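Local coordinates for protein SusD homolog (Bacteroides thetaiotaomicron VPI-5482, PDB 3IHV) that probably binds sugars at the bacterial outer membrane as a SusD-like protein that helps capture glycans, at residues F308-R320 and R456-H468. Residues are numbered along the deposited sequence; the frame is centred on the assembly and turned at random.
Sequences FVLDWREDVSDIR and RKERSYELSFEGH. With EDO (1,2-ethanediol), chain G.
Tyr-461 of helix 448-463 lies flat against Trp-312 of helix 306-313. The axes of segments 308-313 and 456-463 cross at -99°. Tyr-461 CB sits over one face of the Arg-320 guanidinium, 3.7 Å from NH2. CG and CD1 lie against Trp-312 NE1 and CE2. CE1 meets Trp-312 CG at 3.5 Å, in an offset face-to-face stack with planes 11° apart. CE1 also touches Phe-308 CE1, which comes in at the tyrosine's edge. CE2 faces Asp-315 OD2, whose carboxylate stands almost upright to the ring. At the tip, OH bonds a water at 2.6 Å that also joins Asp-315 OD2 and Lys-457 NZ. The other face of the ring carries Lys-457 CG.

Arg-320 bends at chi3 (-66°), and its planar end reaches three carboxylates. NH1 and NH2 both hold Glu-458 OE2, each at 2.7 Å. NH1 also donates to the anti lone pair of Glu-462 OE1. NE and NH2 take Asp-318 side-on, one nitrogen to each oxygen. Trp-312 NE1 bonds Asp-318 OD2 at 3.0 Å, from the face opposite NH2. A leucine in place of Arg-320 would probably leave Glu-458 OE2 and Glu-462 OE1 without their positive partner here and Asp-318 held just by the backbone N and Trp-312 NE1. Beyond the contact, Arg-427 bridges Glu-458, and Arg-396 and Arg-429 bridge Glu-462.

The contact thus joins a stacked aromatic pair to a buried salt-bridge network. Asp-318 links them, so the tryptophan's tilt and the arginine's position are probably fixed together. The buried acidic charges are probably offset by Arg-320 and the neighbouring arginines.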
# COMPACT_ATOMS: atom_id res chain seq x y z
N PHE A 308 -3.43 13.35 -14.64
CA PHE A 308 -2.23 12.57 -14.36
C PHE A 308 -1.71 11.94 -15.65
O PHE A 308 -0.50 12.01 -15.97
CB PHE A 308 -2.54 11.51 -13.29
CG PHE A 308 -1.37 10.60 -12.94
CD1 PHE A 308 -0.15 11.13 -12.59
CD2 PHE A 308 -1.53 9.21 -12.89
CE1 PHE A 308 0.89 10.31 -12.22
CE2 PHE A 308 -0.48 8.40 -12.53
CZ PHE A 308 0.72 8.96 -12.21
N VAL A 309 -2.63 11.33 -16.40
CA VAL A 309 -2.31 10.77 -17.71
C VAL A 309 -1.68 11.83 -18.60
O VAL A 309 -0.64 11.57 -19.24
CB VAL A 309 -3.53 10.17 -18.45
CG1 VAL A 309 -3.14 9.74 -19.90
CG2 VAL A 309 -4.16 9.03 -17.66
N LEU A 310 -2.30 13.02 -18.69
CA LEU A 310 -1.75 14.07 -19.55
C LEU A 310 -0.32 14.46 -19.13
O LEU A 310 0.56 14.61 -20.01
CB LEU A 310 -2.69 15.27 -19.61
CG LEU A 310 -4.07 14.98 -20.21
CD1 LEU A 310 -4.97 16.23 -20.10
CD2 LEU A 310 -4.03 14.49 -21.67
N ASP A 311 -0.08 14.64 -17.83
CA ASP A 311 1.27 14.99 -17.34
C ASP A 311 2.26 13.92 -17.75
O ASP A 311 3.30 14.21 -18.31
CB ASP A 311 1.35 15.13 -15.83
CG ASP A 311 0.68 16.37 -15.33
OD1 ASP A 311 0.40 17.27 -16.16
OD2 ASP A 311 0.39 16.40 -14.11
N TRP A 312 1.88 12.68 -17.50
CA TRP A 312 2.79 11.56 -17.75
C TRP A 312 3.07 11.35 -19.22
O TRP A 312 4.17 10.94 -19.59
CB TRP A 312 2.22 10.26 -17.19
CG TRP A 312 3.25 9.29 -16.70
CD1 TRP A 312 4.59 9.30 -16.96
CD2 TRP A 312 2.99 8.11 -15.92
NE1 TRP A 312 5.18 8.24 -16.33
CE2 TRP A 312 4.24 7.49 -15.69
CE3 TRP A 312 1.84 7.55 -15.36
CZ2 TRP A 312 4.36 6.31 -14.93
CZ3 TRP A 312 1.96 6.40 -14.60
CH2 TRP A 312 3.21 5.78 -14.40
N ARG A 313 2.09 11.63 -20.09
CA ARG A 313 2.29 11.47 -21.52
C ARG A 313 3.39 12.39 -22.11
O ARG A 313 3.90 12.08 -23.19
CB ARG A 313 0.99 11.64 -22.30
CG ARG A 313 0.06 10.47 -22.09
CD ARG A 313 -1.21 10.57 -22.92
NE ARG A 313 -1.93 9.29 -22.90
CZ ARG A 313 -3.05 9.05 -23.56
NH1 ARG A 313 -3.60 9.98 -24.33
NH2 ARG A 313 -3.61 7.84 -23.49
N GLU A 314 3.69 13.48 -21.44
CA GLU A 314 4.78 14.35 -21.87
C GLU A 314 6.16 13.65 -21.82
O GLU A 314 7.01 13.94 -22.64
CB GLU A 314 4.79 15.63 -21.02
CG GLU A 314 3.57 16.52 -21.25
CD GLU A 314 3.45 17.02 -22.71
OE1 GLU A 314 4.38 17.72 -23.21
OE2 GLU A 314 2.44 16.71 -23.38
N ASP A 315 6.37 12.76 -20.86
CA ASP A 315 7.65 12.00 -20.70
C ASP A 315 7.58 10.71 -21.52
O ASP A 315 7.43 9.59 -20.99
CB ASP A 315 7.85 11.65 -19.23
CG ASP A 315 8.03 12.89 -18.36
OD1 ASP A 315 8.22 13.96 -18.95
OD2 ASP A 315 8.00 12.77 -17.12
N VAL A 316 7.68 10.89 -22.83
CA VAL A 316 7.41 9.83 -23.75
C VAL A 316 8.11 8.51 -23.50
O VAL A 316 7.48 7.45 -23.54
CB VAL A 316 7.64 10.34 -25.22
CG1 VAL A 316 7.53 9.20 -26.21
CG2 VAL A 316 6.59 11.45 -25.55
N SER A 317 9.40 8.58 -23.22
CA SER A 317 10.22 7.38 -23.09
C SER A 317 10.08 6.66 -21.76
O SER A 317 10.69 5.62 -21.58
CB SER A 317 11.68 7.74 -23.35
OG SER A 317 11.80 8.28 -24.66
N ASP A 318 9.29 7.18 -20.84
CA ASP A 318 9.06 6.51 -19.56
C ASP A 318 8.16 5.30 -19.82
O ASP A 318 6.94 5.46 -20.10
CB ASP A 318 8.39 7.49 -18.61
CG ASP A 318 8.24 6.95 -17.21
OD1 ASP A 318 8.20 5.70 -17.04
OD2 ASP A 318 8.12 7.79 -16.29
N ILE A 319 8.73 4.10 -19.70
CA ILE A 319 8.00 2.87 -20.02
C ILE A 319 6.98 2.48 -18.95
O ILE A 319 6.15 1.61 -19.16
CB ILE A 319 8.95 1.66 -20.33
CG1 ILE A 319 9.66 1.15 -19.08
CG2 ILE A 319 9.90 2.04 -21.50
CD1 ILE A 319 10.30 -0.22 -19.26
N ARG A 320 7.05 3.13 -17.80
CA ARG A 320 6.15 2.77 -16.72
C ARG A 320 4.75 3.23 -17.01
O ARG A 320 3.82 2.67 -16.46
CB ARG A 320 6.58 3.40 -15.43
CG ARG A 320 7.92 2.89 -14.93
CD ARG A 320 8.42 3.71 -13.76
NE ARG A 320 8.74 5.08 -14.18
CZ ARG A 320 9.32 5.99 -13.39
NH1 ARG A 320 9.67 5.71 -12.15
NH2 ARG A 320 9.57 7.20 -13.84
N ARG A 456 8.51 14.07 -5.17
CA ARG A 456 7.07 13.89 -4.95
C ARG A 456 6.36 13.41 -6.23
O ARG A 456 5.50 12.50 -6.18
CB ARG A 456 6.47 15.16 -4.35
CG ARG A 456 7.04 15.45 -2.97
CD ARG A 456 6.40 16.65 -2.31
NE ARG A 456 6.78 16.80 -0.90
CZ ARG A 456 6.30 17.74 -0.09
NH1 ARG A 456 5.38 18.62 -0.53
NH2 ARG A 456 6.71 17.81 1.17
N LYS A 457 6.78 13.94 -7.38
CA LYS A 457 6.25 13.51 -8.66
C LYS A 457 6.70 12.08 -9.00
O LYS A 457 5.90 11.24 -9.50
CB LYS A 457 6.68 14.48 -9.78
CG LYS A 457 6.08 14.15 -11.11
CD LYS A 457 6.34 15.26 -12.16
CE LYS A 457 7.78 15.29 -12.57
NZ LYS A 457 7.94 16.18 -13.73
N GLU A 458 7.97 11.79 -8.75
CA GLU A 458 8.51 10.45 -9.07
C GLU A 458 7.74 9.36 -8.36
O GLU A 458 7.54 8.28 -8.89
CB GLU A 458 10.00 10.38 -8.73
CG GLU A 458 10.66 9.19 -9.32
CD GLU A 458 10.70 9.25 -10.85
OE1 GLU A 458 10.81 10.37 -11.40
OE2 GLU A 458 10.61 8.17 -11.49
N ARG A 459 7.31 9.64 -7.12
CA ARG A 459 6.50 8.69 -6.38
C ARG A 459 5.22 8.33 -7.11
O ARG A 459 4.79 7.15 -7.08
CB ARG A 459 6.21 9.19 -4.96
CG ARG A 459 7.48 9.25 -4.08
CD ARG A 459 7.15 9.60 -2.65
NE ARG A 459 6.42 8.53 -1.96
CZ ARG A 459 6.97 7.40 -1.54
NH1 ARG A 459 8.27 7.12 -1.71
NH2 ARG A 459 6.18 6.49 -0.99
N SER A 460 4.60 9.31 -7.79
CA SER A 460 3.42 9.00 -8.59
C SER A 460 3.79 8.14 -9.78
O SER A 460 3.11 7.15 -10.05
CB SER A 460 2.68 10.28 -9.01
OG SER A 460 3.34 10.99 -10.03
N TYR A 461 4.88 8.46 -10.48
CA TYR A 461 5.31 7.67 -11.66
C TYR A 461 5.80 6.27 -11.31
O TYR A 461 5.59 5.32 -12.08
CB TYR A 461 6.37 8.42 -12.48
CG TYR A 461 5.89 9.75 -13.09
CD1 TYR A 461 4.54 10.01 -13.33
CD2 TYR A 461 6.81 10.67 -13.56
CE1 TYR A 461 4.13 11.18 -13.94
CE2 TYR A 461 6.40 11.83 -14.20
CZ TYR A 461 5.07 12.08 -14.38
OH TYR A 461 4.68 13.24 -15.01
N GLU A 462 6.39 6.12 -10.12
CA GLU A 462 6.91 4.83 -9.74
C GLU A 462 5.88 3.91 -9.10
O GLU A 462 5.84 2.69 -9.38
CB GLU A 462 8.10 4.99 -8.78
CG GLU A 462 8.72 3.66 -8.35
CD GLU A 462 9.25 2.80 -9.49
OE1 GLU A 462 9.56 3.34 -10.62
OE2 GLU A 462 9.33 1.56 -9.30
N LEU A 463 5.06 4.49 -8.24
CA LEU A 463 4.19 3.73 -7.34
C LEU A 463 2.68 3.90 -7.55
O LEU A 463 1.90 3.50 -6.70
CB LEU A 463 4.53 4.17 -5.90
CG LEU A 463 5.99 4.04 -5.48
CD1 LEU A 463 6.22 4.85 -4.18
CD2 LEU A 463 6.35 2.61 -5.29
N SER A 464 2.27 4.49 -8.68
CA SER A 464 0.88 4.78 -8.92
C SER A 464 -0.01 3.60 -8.62
O SER A 464 0.34 2.49 -8.96
CB SER A 464 0.65 5.23 -10.38
OG SER A 464 1.01 4.24 -11.34
N PHE A 465 -1.14 3.86 -7.91
CA PHE A 465 -2.18 2.87 -7.65
C PHE A 465 -1.80 1.80 -6.61
O PHE A 465 -2.65 0.99 -6.25
CB PHE A 465 -2.69 2.24 -8.95
CG PHE A 465 -2.82 3.22 -10.06
CD1 PHE A 465 -3.60 4.37 -9.90
CD2 PHE A 465 -2.14 3.03 -11.26
CE1 PHE A 465 -3.67 5.31 -10.92
CE2 PHE A 465 -2.21 3.98 -12.27
CZ PHE A 465 -2.96 5.13 -12.09
N GLU A 466 -0.56 1.82 -6.12
CA GLU A 466 -0.09 0.83 -5.13
C GLU A 466 -0.40 1.22 -3.66
O GLU A 466 0.10 0.60 -2.72
CB GLU A 466 1.40 0.58 -5.30
CG GLU A 466 1.77 -0.05 -6.63
CD GLU A 466 3.26 -0.16 -6.83
OE1 GLU A 466 3.98 -0.75 -5.98
OE2 GLU A 466 3.74 0.35 -7.88
N GLY A 467 -1.21 2.26 -3.47
CA GLY A 467 -1.77 2.59 -2.17
C GLY A 467 -1.06 3.62 -1.33
O GLY A 467 -1.37 3.74 -0.14
N HIS A 468 -0.15 4.37 -1.94
CA HIS A 468 0.66 5.34 -1.21
C HIS A 468 0.32 6.79 -1.42
O HIS A 468 0.69 7.64 -0.59
CB HIS A 468 2.14 5.15 -1.60
CG HIS A 468 2.58 3.73 -1.51
ND1 HIS A 468 2.55 3.02 -0.32
CD2 HIS A 468 2.90 2.85 -2.48
CE1 HIS A 468 2.89 1.77 -0.56
NE2 HIS A 468 3.11 1.64 -1.86
C1 EDO G . -1.25 5.83 -20.57
O1 EDO G . -0.93 7.10 -21.20
C2 EDO G . -2.63 5.33 -20.89
O2 EDO G . -2.85 5.30 -22.30
O HOH W 1 3.08 14.86 -12.97
O HOH W 2 6.55 14.72 -15.97